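Local coordinates for protein cytochrome P450 RhF (Acinetobacter radioresistens, PDB 6RO8) that probably oxidises organic substrates as the heme domain of a self-sufficient cytochrome P450 monooxygenase, binding heme b through a cysteine thiolate, at residues S19-A22 against E23-K27; F31-A35 against V36-Q40; W221-S224 against G225-L228; G387-E390 against M391-I395. All coordinates share one frame; numbering follows the deposited sequence.

Contact 1: S19-A22 against E23-K27; sequences SFHA and ELQQK
Gln25 and His21 meet one turn apart near the start of helix 20-29, and the glutamine is the side chain to follow. Gln25 CB points back along the helix and lies 3.6 Å from Ala22 O. The next atom, Gln25 CG, is anti to the carbonyl carbon (chi1 -40°) and settles over the preceding turn, 3.0 Å from His21 O. From there the chain bends at chi2, which brings the amide to the imidazole: Gln25 CD is 3.7 Å from His21 ND1. Of the two amide tips, NE2 lies nearer ND1 and OE1 nearer CE1. Ring and amide planes are turned 53° against each other, so this is an oblique van der Waals contact rather than a flat stack. The backbone beneath is ordinary helix, with Gln25 N bonded to His21 O at 2.9 Å and Glu23 N to Ser19 O at 2.7 Å. Along another line of the same helix, Lys27 NZ forms a salt bridge with Glu23 OE2 at 3.3 Å, its hydrogen bond weak. Most of these residues are exposed, but Leu24 is buried: it packs on Glu48, Phe49 and Gln52 of helix 47-52, while His21 NE2 hydrogen-bonds Gln52 O, which ties this N-terminal helix to that neighbour.

Contact 2: F31-A35 against V36-Q40; sequences FDMFA and VPYQQ
Met33 lies across one face of the Tyr38 ring, with its CG 3.6 Å from the ring centroid and only 4° off the normal, a CH-pi contact. Beyond CG the methionine runs extended toward the phenol end, so Met33 SD sits obliquely at 4.4 Å from the same Tyr38 centroid, a Met-aromatic contact, and CE approaches the hydroxyl. Phe31 presents its ring edge, CE1 coming to 3.9 Å from Tyr38 CD1, and the two side chains cross at about a right angle. Beside this apolar group, Gln39 folds back at chi2 (-58°) and sends NE2 to Met33 O at 3.0 Å; the bond is nearly straight and the acceptor lies in the amide plane. In the next shell, a type I turn from Asp32 to Ala35 sets the direction of the chain. Asp32 OD1 takes Phe34 N at 3.0 Å from above the carboxylate plane, and Asp32 OD2 forms a salt bridge with Arg204. Farther out, Tyr38 OH bonds Thr418 O and Gln39 NE2 also reaches Asn417 O, fastening the helix to a distant part of the chain. An Asx turn nested in a type I beta turn, running into a short helix with Ala35 at its N-cap, is the motif here.

Contact 3: W221-S224 against G225-L228; sequences WEYS and GRVL
Tyr223 and Val227 are brought together by their first torsions. Tyr223 CG stands anti to its own nitrogen (chi1 177°), which carries the ring along the helix toward the following turn, while Val227, at chi1 178°, has CG2 anti to the carbonyl carbon and turned back to meet it. That methyl, Val227 CG2, lies over one face of the ring, 3.7 Å from the Tyr223 centroid and displaced toward the rim, where Tyr223 CE2 is 3.5 Å away: a CH-pi contact between residues four apart. Arg226, three residues on from the tyrosine, bends at chi3 and brings NH2 to 3.4 Å from Tyr223 CE1. The guanidinium and ring planes are 39° apart, so the approach is oblique and not a stack. Both polar ends lean toward Asp185, which receives a weak hydrogen bond from Tyr223 OH and forms a long, weak ion pair with Arg226 NH2. The buried Trp221 stacks on His261 and meets Tyr107 edge-to-face, and with Val227 on Met264 and Leu228 on Leu260 it joins this stretch of helix 207-233 to helix 257-270. The backbone ladder is regular, with Val227 N bonded to Tyr223 O at 3.0 Å. The chemistry implies a ring located mainly by apolar contact, with Asp185 adding only weak polar restraint; Arg226 NH1 lies close to the like charge of Lys230 NZ, which the Asp185 carboxylate may slightly offset.

Contact 4: G387-E390 against M391-I395; sequences GRME and MCIFI
Apolar contact joins Met389 and Ile393, which lie side by side and point the same way, Met389 CG 3.8 Å from Ile393 CD1. Ile393 CD1 also rests 3.4 Å from Met389 O. A second group of contacts sets side chains against backbone carbonyls. Phe394 CG is anti to the carbonyl carbon (chi1 -78°), which lays the ring back beside Glu390 O, 3.0 Å from Phe394 CD2 in an oblique approach. Met391 does likewise with CG, 3.2 Å from Gly387 O, and Cys392 SG comes to 3.2 Å from Arg388 O. The hydrogen bonds across the stretch are the main-chain ones of an alpha helix, among them Phe394 N to Glu390 O at 3.1 Å. Arg388 is held by polar partners outside, its NH2 in a salt bridge with Glu308 while NH1 bonds Asn385. Gly387 comes within about 5 Å of the heme, and helix 384-401 begins just after Cys381, the axial ligand of the iron, as the L helix does in P450s. Around it, Met389 and Ile393 face helix 134-155, Met391 meets helices 273-288 and 303-314, Glu390 packs on helices 170-179 and 273-288, and Phe394 on those two and helix 134-155.

In the fold
All four contacts are local, but burial separates them. Contact 1 is at the surface, its centre about 32 Å from the chain's centre, where polar side chains dominate; contact 4 is buried, about 15 Å from it, and its packing is largely apolar. Contacts 2 and 3 are intermediate, each built on a tyrosine face, met by a methionine in one and a valine in the other. Contacts 1, 3 and 4 each lie within a single helix, whereas contact 2 joins a loop to the helix it leads into. Contacts 1 and 2 follow closely in sequence, their centres about 17 Å apart, while contacts 3 and 4 lie across the chain's centre from contact 1. Contact 4 alone is close to the heme.

Contact 1: S19-A22 against E23-K27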
loop_
_atom_site.group_PDB
_atom_site.type_symbol
_atom_site.label_atom_id
_atom_site.label_comp_id
_atom_site.label_asym_id
_atom_site.label_seq_id
_atom_site.Cartn_x
_atom_site.Cartn_y
_atom_site.Cartn_z
ATOM N N SER A 19 6.928 -13.799 35.152
ATOM C CA SER A 19 5.674 -13.341 34.607
ATOM C C SER A 19 6.012 -12.356 33.515
ATOM O O SER A 19 5.167 -11.576 33.089
ATOM C CB SER A 19 4.756 -12.716 35.688
ATOM O OG SER A 19 5.446 -11.969 36.683
ATOM N N PHE A 20 7.263 -12.387 33.058
ATOM C CA PHE A 20 7.619 -11.577 31.900
ATOM C C PHE A 20 6.815 -12.023 30.690
ATOM O O PHE A 20 6.290 -11.190 29.934
ATOM C CB PHE A 20 9.122 -11.662 31.615
ATOM C CG PHE A 20 9.991 -10.902 32.613
ATOM C CD1 PHE A 20 10.081 -9.516 32.561
ATOM C CD2 PHE A 20 10.729 -11.580 33.591
ATOM C CE1 PHE A 20 10.878 -8.814 33.471
ATOM C CE2 PHE A 20 11.528 -10.883 34.502
ATOM C CZ PHE A 20 11.602 -9.500 34.440
ATOM N N HIS A 21 6.680 -13.345 30.510
ATOM C CA HIS A 21 5.808 -13.877 29.468
ATOM C C HIS A 21 4.349 -13.570 29.768
ATOM O O HIS A 21 3.591 -13.191 28.870
ATOM C CB HIS A 21 6.003 -15.382 29.309
ATOM C CG HIS A 21 5.489 -15.911 28.007
ATOM N ND1 HIS A 21 4.247 -16.495 27.874
ATOM C CD2 HIS A 21 6.038 -15.908 26.768
ATOM C CE1 HIS A 21 4.058 -16.844 26.613
ATOM N NE2 HIS A 21 5.129 -16.498 25.922
ATOM N N ALA A 22 3.935 -13.731 31.025
ATOM C CA ALA A 22 2.604 -13.291 31.413
ATOM C C ALA A 22 2.378 -11.844 30.988
ATOM O O ALA A 22 1.326 -11.502 30.439
ATOM C CB ALA A 22 2.409 -13.456 32.924
ATOM N N GLU A 23 3.376 -10.981 31.203
ATOM C CA GLU A 23 3.218 -9.592 30.801
ATOM C C GLU A 23 3.056 -9.485 29.297
ATOM O O GLU A 23 2.242 -8.693 28.810
ATOM C CB GLU A 23 4.406 -8.759 31.273
ATOM C CG GLU A 23 4.169 -7.263 31.146
ATOM C CD GLU A 23 5.318 -6.441 31.673
ATOM O OE1 GLU A 23 5.269 -6.028 32.855
ATOM O OE2 GLU A 23 6.273 -6.218 30.901
ATOM N N LEU A 24 3.820 -10.281 28.541
ATOM C CA LEU A 24 3.700 -10.262 27.089
ATOM C C LEU A 24 2.289 -10.639 26.644
ATOM O O LEU A 24 1.740 -10.046 25.709
ATOM C CB LEU A 24 4.729 -11.204 26.475
ATOM C CG LEU A 24 5.004 -10.907 25.004
ATOM C CD1 LEU A 24 5.530 -9.463 24.869
ATOM C CD2 LEU A 24 5.980 -11.921 24.418
ATOM N N GLN A 25 1.676 -11.618 27.311
ATOM C CA GLN A 25 0.334 -12.020 26.911
ATOM C C GLN A 25 -0.658 -10.897 27.143
ATOM O O GLN A 25 -1.500 -10.619 26.284
ATOM C CB GLN A 25 -0.080 -13.283 27.654
ATOM C CG GLN A 25 1.059 -14.262 27.777
ATOM C CD GLN A 25 0.616 -15.698 27.710
ATOM O OE1 GLN A 25 0.265 -16.201 26.639
ATOM N NE2 GLN A 25 0.633 -16.377 28.853
ATOM N N GLN A 26 -0.546 -10.211 28.276
ATOM C CA GLN A 26 -1.387 -9.043 28.499
ATOM C C GLN A 26 -1.115 -7.950 27.460
ATOM O O GLN A 26 -2.054 -7.343 26.932
ATOM C CB GLN A 26 -1.180 -8.514 29.912
ATOM C CG GLN A 26 -2.323 -7.636 30.380
ATOM C CD GLN A 26 -3.605 -8.421 30.626
ATOM O OE1 GLN A 26 -4.706 -7.857 30.613
ATOM N NE2 GLN A 26 -3.470 -9.731 30.849
ATOM N N LYS A 27 0.162 -7.678 27.157
ATOM C CA LYS A 27 0.452 -6.667 26.146
ATOM C C LYS A 27 -0.170 -7.054 24.813
ATOM O O LYS A 27 -0.693 -6.199 24.090
ATOM C CB LYS A 27 1.959 -6.464 25.980
ATOM C CG LYS A 27 2.663 -5.766 27.131
ATOM C CD LYS A 27 3.684 -4.766 26.594
ATOM C CE LYS A 27 5.127 -5.215 26.830
ATOM N NZ LYS A 27 5.717 -4.627 28.076
#

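Contact 2: F31-A35 against V36-Q40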
loop_
_atom_site.group_PDB
_atom_site.type_symbol
_atom_site.label_atom_id
_atom_site.label_comp_id
_atom_site.label_asym_id
_atom_site.label_seq_id
_atom_site.Cartn_x
_atom_site.Cartn_y
_atom_site.Cartn_z
ATOM N N PHE A 31 -3.047 -5.232 22.483
ATOM C CA PHE A 31 -2.214 -4.623 21.462
ATOM C C PHE A 31 -3.060 -3.728 20.569
ATOM O O PHE A 31 -3.978 -4.198 19.886
ATOM C CB PHE A 31 -1.475 -5.678 20.642
ATOM C CG PHE A 31 -0.397 -5.090 19.777
ATOM C CD1 PHE A 31 -0.705 -4.551 18.541
ATOM C CD2 PHE A 31 0.920 -5.034 20.213
ATOM C CE1 PHE A 31 0.282 -3.981 17.747
ATOM C CE2 PHE A 31 1.917 -4.456 19.413
ATOM C CZ PHE A 31 1.588 -3.922 18.185
ATOM N N ASP A 32 -2.748 -2.433 20.592
ATOM C CA ASP A 32 -3.461 -1.424 19.817
ATOM C C ASP A 32 -2.533 -0.839 18.755
ATOM O O ASP A 32 -1.544 -0.166 19.081
ATOM C CB ASP A 32 -3.996 -0.324 20.731
ATOM C CG ASP A 32 -4.958 0.606 20.024
ATOM O OD1 ASP A 32 -5.126 0.488 18.792
ATOM O OD2 ASP A 32 -5.565 1.454 20.708
ATOM N N MET A 33 -2.883 -1.057 17.486
ATOM C CA MET A 33 -2.078 -0.509 16.399
ATOM C C MET A 33 -2.101 1.021 16.359
ATOM O O MET A 33 -1.195 1.626 15.778
ATOM C CB MET A 33 -2.535 -1.092 15.067
ATOM C CG MET A 33 -2.061 -2.506 14.900
ATOM S SD MET A 33 -2.709 -3.268 13.408
ATOM C CE MET A 33 -1.673 -4.726 13.227
ATOM N N PHE A 34 -3.077 1.668 16.985
ATOM C CA PHE A 34 -3.091 3.121 17.002
ATOM C C PHE A 34 -2.352 3.701 18.203
ATOM O O PHE A 34 -2.262 4.925 18.333
ATOM C CB PHE A 34 -4.535 3.621 16.936
ATOM C CG PHE A 34 -5.230 3.243 15.661
ATOM C CD1 PHE A 34 -5.072 4.010 14.522
ATOM C CD2 PHE A 34 -6.021 2.098 15.595
ATOM C CE1 PHE A 34 -5.697 3.644 13.324
ATOM C CE2 PHE A 34 -6.647 1.731 14.403
ATOM C CZ PHE A 34 -6.482 2.500 13.265
ATOM N N ALA A 35 -1.781 2.858 19.055
ATOM C CA ALA A 35 -0.970 3.364 20.142
ATOM C C ALA A 35 0.409 3.770 19.618
ATOM O O ALA A 35 0.784 3.474 18.481
ATOM C CB ALA A 35 -0.857 2.319 21.247
ATOM N N VAL A 36 1.167 4.458 20.478
ATOM C CA VAL A 36 2.405 5.083 20.031
ATOM C C VAL A 36 3.436 4.092 19.464
ATOM O O VAL A 36 4.030 4.399 18.442
ATOM C CB VAL A 36 3.023 5.928 21.198
ATOM C CG1 VAL A 36 4.400 6.440 20.798
ATOM C CG2 VAL A 36 2.096 7.073 21.567
ATOM N N PRO A 37 3.676 2.948 20.120
ATOM C CA PRO A 37 4.777 2.090 19.606
ATOM C C PRO A 37 4.562 1.623 18.186
ATOM O O PRO A 37 5.459 1.817 17.354
ATOM C CB PRO A 37 4.805 0.924 20.603
ATOM C CG PRO A 37 4.104 1.453 21.814
ATOM C CD PRO A 37 3.062 2.383 21.319
ATOM N N TYR A 38 3.405 1.024 17.875
ATOM C CA TYR A 38 3.122 0.635 16.494
ATOM C C TYR A 38 3.306 1.810 15.547
ATOM O O TYR A 38 4.027 1.714 14.549
ATOM C CB TYR A 38 1.702 0.076 16.379
ATOM C CG TYR A 38 1.424 -0.632 15.059
ATOM C CD1 TYR A 38 1.872 -1.943 14.839
ATOM C CD2 TYR A 38 0.734 0.012 14.019
ATOM C CE1 TYR A 38 1.619 -2.598 13.652
ATOM C CE2 TYR A 38 0.499 -0.635 12.810
ATOM C CZ TYR A 38 0.932 -1.939 12.645
ATOM O OH TYR A 38 0.681 -2.586 11.465
ATOM N N GLN A 39 2.666 2.936 15.858
ATOM C CA GLN A 39 2.723 4.128 15.023
ATOM C C GLN A 39 4.131 4.704 14.903
ATOM O O GLN A 39 4.439 5.342 13.894
ATOM C CB GLN A 39 1.760 5.180 15.568
ATOM C CG GLN A 39 0.305 4.843 15.325
ATOM C CD GLN A 39 -0.009 4.666 13.830
ATOM O OE1 GLN A 39 0.282 5.548 12.998
ATOM N NE2 GLN A 39 -0.595 3.522 13.487
ATOM N N GLN A 40 5.005 4.471 15.881
ATOM C CA GLN A 40 6.389 4.903 15.729
ATOM C C GLN A 40 7.182 3.964 14.829
ATOM O O GLN A 40 7.996 4.420 14.016
ATOM C CB GLN A 40 7.058 4.995 17.096
ATOM C CG GLN A 40 7.004 6.353 17.737
ATOM C CD GLN A 40 7.710 6.350 19.075
ATOM O OE1 GLN A 40 8.333 5.359 19.446
ATOM N NE2 GLN A 40 7.612 7.451 19.809
#

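Contact 3: W221-S224 against G225-L228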
loop_
_atom_site.group_PDB
_atom_site.type_symbol
_atom_site.label_atom_id
_atom_site.label_comp_id
_atom_site.label_asym_id
_atom_site.label_seq_id
_atom_site.Cartn_x
_atom_site.Cartn_y
_atom_site.Cartn_z
ATOM N N TRP A 221 -17.273 7.466 -4.405
ATOM C CA TRP A 221 -18.061 6.474 -5.128
ATOM C C TRP A 221 -18.816 7.115 -6.285
ATOM O O TRP A 221 -18.790 6.615 -7.415
ATOM C CB TRP A 221 -19.040 5.784 -4.173
ATOM C CG TRP A 221 -19.834 4.696 -4.823
ATOM C CD1 TRP A 221 -21.128 4.764 -5.255
ATOM C CD2 TRP A 221 -19.382 3.372 -5.123
ATOM N NE1 TRP A 221 -21.508 3.563 -5.805
ATOM C CE2 TRP A 221 -20.455 2.691 -5.737
ATOM C CE3 TRP A 221 -18.177 2.696 -4.932
ATOM C CZ2 TRP A 221 -20.357 1.371 -6.162
ATOM C CZ3 TRP A 221 -18.078 1.385 -5.357
ATOM C CH2 TRP A 221 -19.164 0.736 -5.966
ATOM N N GLU A 222 -19.504 8.224 -6.015
ATOM C CA GLU A 222 -20.251 8.902 -7.063
ATOM C C GLU A 222 -19.336 9.369 -8.180
ATOM O O GLU A 222 -19.664 9.210 -9.362
ATOM C CB GLU A 222 -21.008 10.080 -6.477
ATOM C CG GLU A 222 -22.007 10.677 -7.415
ATOM C CD GLU A 222 -22.915 11.637 -6.696
ATOM O OE1 GLU A 222 -22.380 12.501 -5.969
ATOM O OE2 GLU A 222 -24.154 11.527 -6.844
ATOM N N TYR A 223 -18.185 9.944 -7.826
ATOM C CA TYR A 223 -17.229 10.392 -8.834
ATOM C C TYR A 223 -16.824 9.248 -9.768
ATOM O O TYR A 223 -16.909 9.374 -10.996
ATOM C CB TYR A 223 -15.993 11.000 -8.158
ATOM C CG TYR A 223 -14.922 11.434 -9.143
ATOM C CD1 TYR A 223 -15.029 12.640 -9.837
ATOM C CD2 TYR A 223 -13.807 10.635 -9.382
ATOM C CE1 TYR A 223 -14.057 13.040 -10.738
ATOM C CE2 TYR A 223 -12.823 11.025 -10.292
ATOM C CZ TYR A 223 -12.959 12.228 -10.964
ATOM O OH TYR A 223 -12.002 12.633 -11.861
ATOM N N SER A 224 -16.374 8.122 -9.194
ATOM C CA SER A 224 -15.956 6.935 -9.933
ATOM C C SER A 224 -17.083 6.458 -10.832
ATOM O O SER A 224 -16.835 5.980 -11.948
ATOM C CB SER A 224 -15.488 5.841 -8.956
ATOM O OG SER A 224 -16.239 5.893 -7.755
ATOM N N GLY A 225 -18.327 6.618 -10.379
ATOM C CA GLY A 225 -19.447 6.303 -11.244
ATOM C C GLY A 225 -19.471 7.137 -12.509
ATOM O O GLY A 225 -19.524 6.592 -13.610
ATOM N N ARG A 226 -19.464 8.468 -12.360
ATOM C CA ARG A 226 -19.476 9.367 -13.510
ATOM C C ARG A 226 -18.301 9.073 -14.453
ATOM O O ARG A 226 -18.458 9.064 -15.684
ATOM C CB ARG A 226 -19.461 10.832 -13.017
ATOM C CG ARG A 226 -19.573 11.915 -14.126
ATOM C CD ARG A 226 -19.024 13.304 -13.704
ATOM N NE ARG A 226 -17.568 13.338 -13.523
ATOM C CZ ARG A 226 -16.794 14.389 -13.778
ATOM N NH1 ARG A 226 -17.328 15.505 -14.294
ATOM N NH2 ARG A 226 -15.474 14.310 -13.587
ATOM N N VAL A 227 -17.125 8.791 -13.887
ATOM C CA VAL A 227 -15.946 8.486 -14.697
ATOM C C VAL A 227 -16.174 7.221 -15.515
ATOM O O VAL A 227 -16.023 7.213 -16.743
ATOM C CB VAL A 227 -14.700 8.347 -13.804
ATOM C CG1 VAL A 227 -13.486 7.980 -14.638
ATOM C CG2 VAL A 227 -14.438 9.624 -13.037
ATOM N N LEU A 228 -16.508 6.126 -14.827
ATOM C CA LEU A 228 -16.735 4.846 -15.484
ATOM C C LEU A 228 -17.805 4.952 -16.553
ATOM O O LEU A 228 -17.773 4.195 -17.530
ATOM C CB LEU A 228 -17.125 3.795 -14.441
ATOM C CG LEU A 228 -17.432 2.394 -14.960
ATOM C CD1 LEU A 228 -16.179 1.802 -15.557
ATOM C CD2 LEU A 228 -17.964 1.499 -13.861
#

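Contact 4: G387-E390 against M391-I395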
loop_
_atom_site.group_PDB
_atom_site.type_symbol
_atom_site.label_atom_id
_atom_site.label_comp_id
_atom_site.label_asym_id
_atom_site.label_seq_id
_atom_site.Cartn_x
_atom_site.Cartn_y
_atom_site.Cartn_z
ATOM N N GLY A 387 5.437 0.123 -9.221
ATOM C CA GLY A 387 5.954 0.712 -7.991
ATOM C C GLY A 387 7.472 0.758 -7.943
ATOM O O GLY A 387 8.055 1.777 -7.536
ATOM N N ARG A 388 8.136 -0.342 -8.360
ATOM C CA ARG A 388 9.595 -0.399 -8.328
ATOM C C ARG A 388 10.177 0.597 -9.305
ATOM O O ARG A 388 11.143 1.309 -9.004
ATOM C CB ARG A 388 10.073 -1.797 -8.698
ATOM C CG ARG A 388 9.892 -2.865 -7.652
ATOM C CD ARG A 388 10.039 -4.248 -8.264
ATOM N NE ARG A 388 10.171 -5.250 -7.214
ATOM C CZ ARG A 388 9.722 -6.491 -7.329
ATOM N NH1 ARG A 388 9.116 -6.867 -8.446
ATOM N NH2 ARG A 388 9.869 -7.348 -6.331
ATOM N N MET A 389 9.611 0.621 -10.511
ATOM C CA MET A 389 10.071 1.527 -11.547
ATOM C C MET A 389 9.999 2.974 -11.075
ATOM O O MET A 389 10.947 3.735 -11.267
ATOM C CB MET A 389 9.228 1.310 -12.788
ATOM C CG MET A 389 9.404 2.301 -13.866
ATOM S SD MET A 389 7.860 3.202 -13.990
ATOM C CE MET A 389 6.794 2.034 -14.811
ATOM N N GLU A 390 8.896 3.382 -10.426
ATOM C CA GLU A 390 8.797 4.787 -10.031
ATOM C C GLU A 390 9.795 5.112 -8.929
ATOM O O GLU A 390 10.388 6.195 -8.931
ATOM C CB GLU A 390 7.375 5.126 -9.604
ATOM C CG GLU A 390 6.362 4.962 -10.710
ATOM C CD GLU A 390 4.976 5.384 -10.292
ATOM O OE1 GLU A 390 4.803 6.539 -9.855
ATOM O OE2 GLU A 390 4.057 4.549 -10.396
ATOM N N MET A 391 10.046 4.161 -8.024
ATOM C CA MET A 391 11.004 4.406 -6.950
ATOM C C MET A 391 12.433 4.552 -7.489
ATOM O O MET A 391 13.166 5.462 -7.083
ATOM C CB MET A 391 10.894 3.280 -5.926
ATOM C CG MET A 391 9.566 3.317 -5.131
ATOM S SD MET A 391 9.445 1.812 -4.154
ATOM C CE MET A 391 10.605 2.123 -2.813
ATOM N N CYS A 392 12.846 3.697 -8.427
ATOM C CA CYS A 392 14.188 3.854 -9.013
ATOM C C CYS A 392 14.374 5.206 -9.691
ATOM O O CYS A 392 15.361 5.900 -9.418
ATOM C CB CYS A 392 14.475 2.704 -9.977
ATOM S SG CYS A 392 14.304 1.090 -9.178
ATOM N N ILE A 393 13.437 5.607 -10.554
ATOM C CA ILE A 393 13.597 6.871 -11.268
ATOM C C ILE A 393 13.692 8.036 -10.286
ATOM O O ILE A 393 14.559 8.911 -10.425
ATOM C CB ILE A 393 12.458 7.077 -12.282
ATOM C CG1 ILE A 393 12.626 6.128 -13.476
ATOM C CG2 ILE A 393 12.437 8.515 -12.792
ATOM C CD1 ILE A 393 11.297 5.639 -14.056
ATOM N N PHE A 394 12.834 8.053 -9.261
ATOM C CA PHE A 394 12.953 9.094 -8.240
ATOM C C PHE A 394 14.372 9.157 -7.706
ATOM O O PHE A 394 15.025 10.204 -7.757
ATOM C CB PHE A 394 11.986 8.857 -7.079
ATOM C CG PHE A 394 10.579 9.243 -7.371
ATOM C CD1 PHE A 394 10.287 10.452 -7.984
ATOM C CD2 PHE A 394 9.534 8.389 -7.028
ATOM C CE1 PHE A 394 8.972 10.797 -8.247
ATOM C CE2 PHE A 394 8.235 8.724 -7.291
ATOM C CZ PHE A 394 7.948 9.927 -7.894
ATOM N N ILE A 395 14.873 8.022 -7.226
ATOM C CA ILE A 395 16.172 7.998 -6.568
ATOM C C ILE A 395 17.303 8.264 -7.564
ATOM O O ILE A 395 18.267 8.978 -7.250
ATOM C CB ILE A 395 16.353 6.658 -5.841
ATOM C CG1 ILE A 395 15.283 6.508 -4.763
ATOM C CG2 ILE A 395 17.755 6.558 -5.265
ATOM C CD1 ILE A 395 15.114 5.082 -4.284
#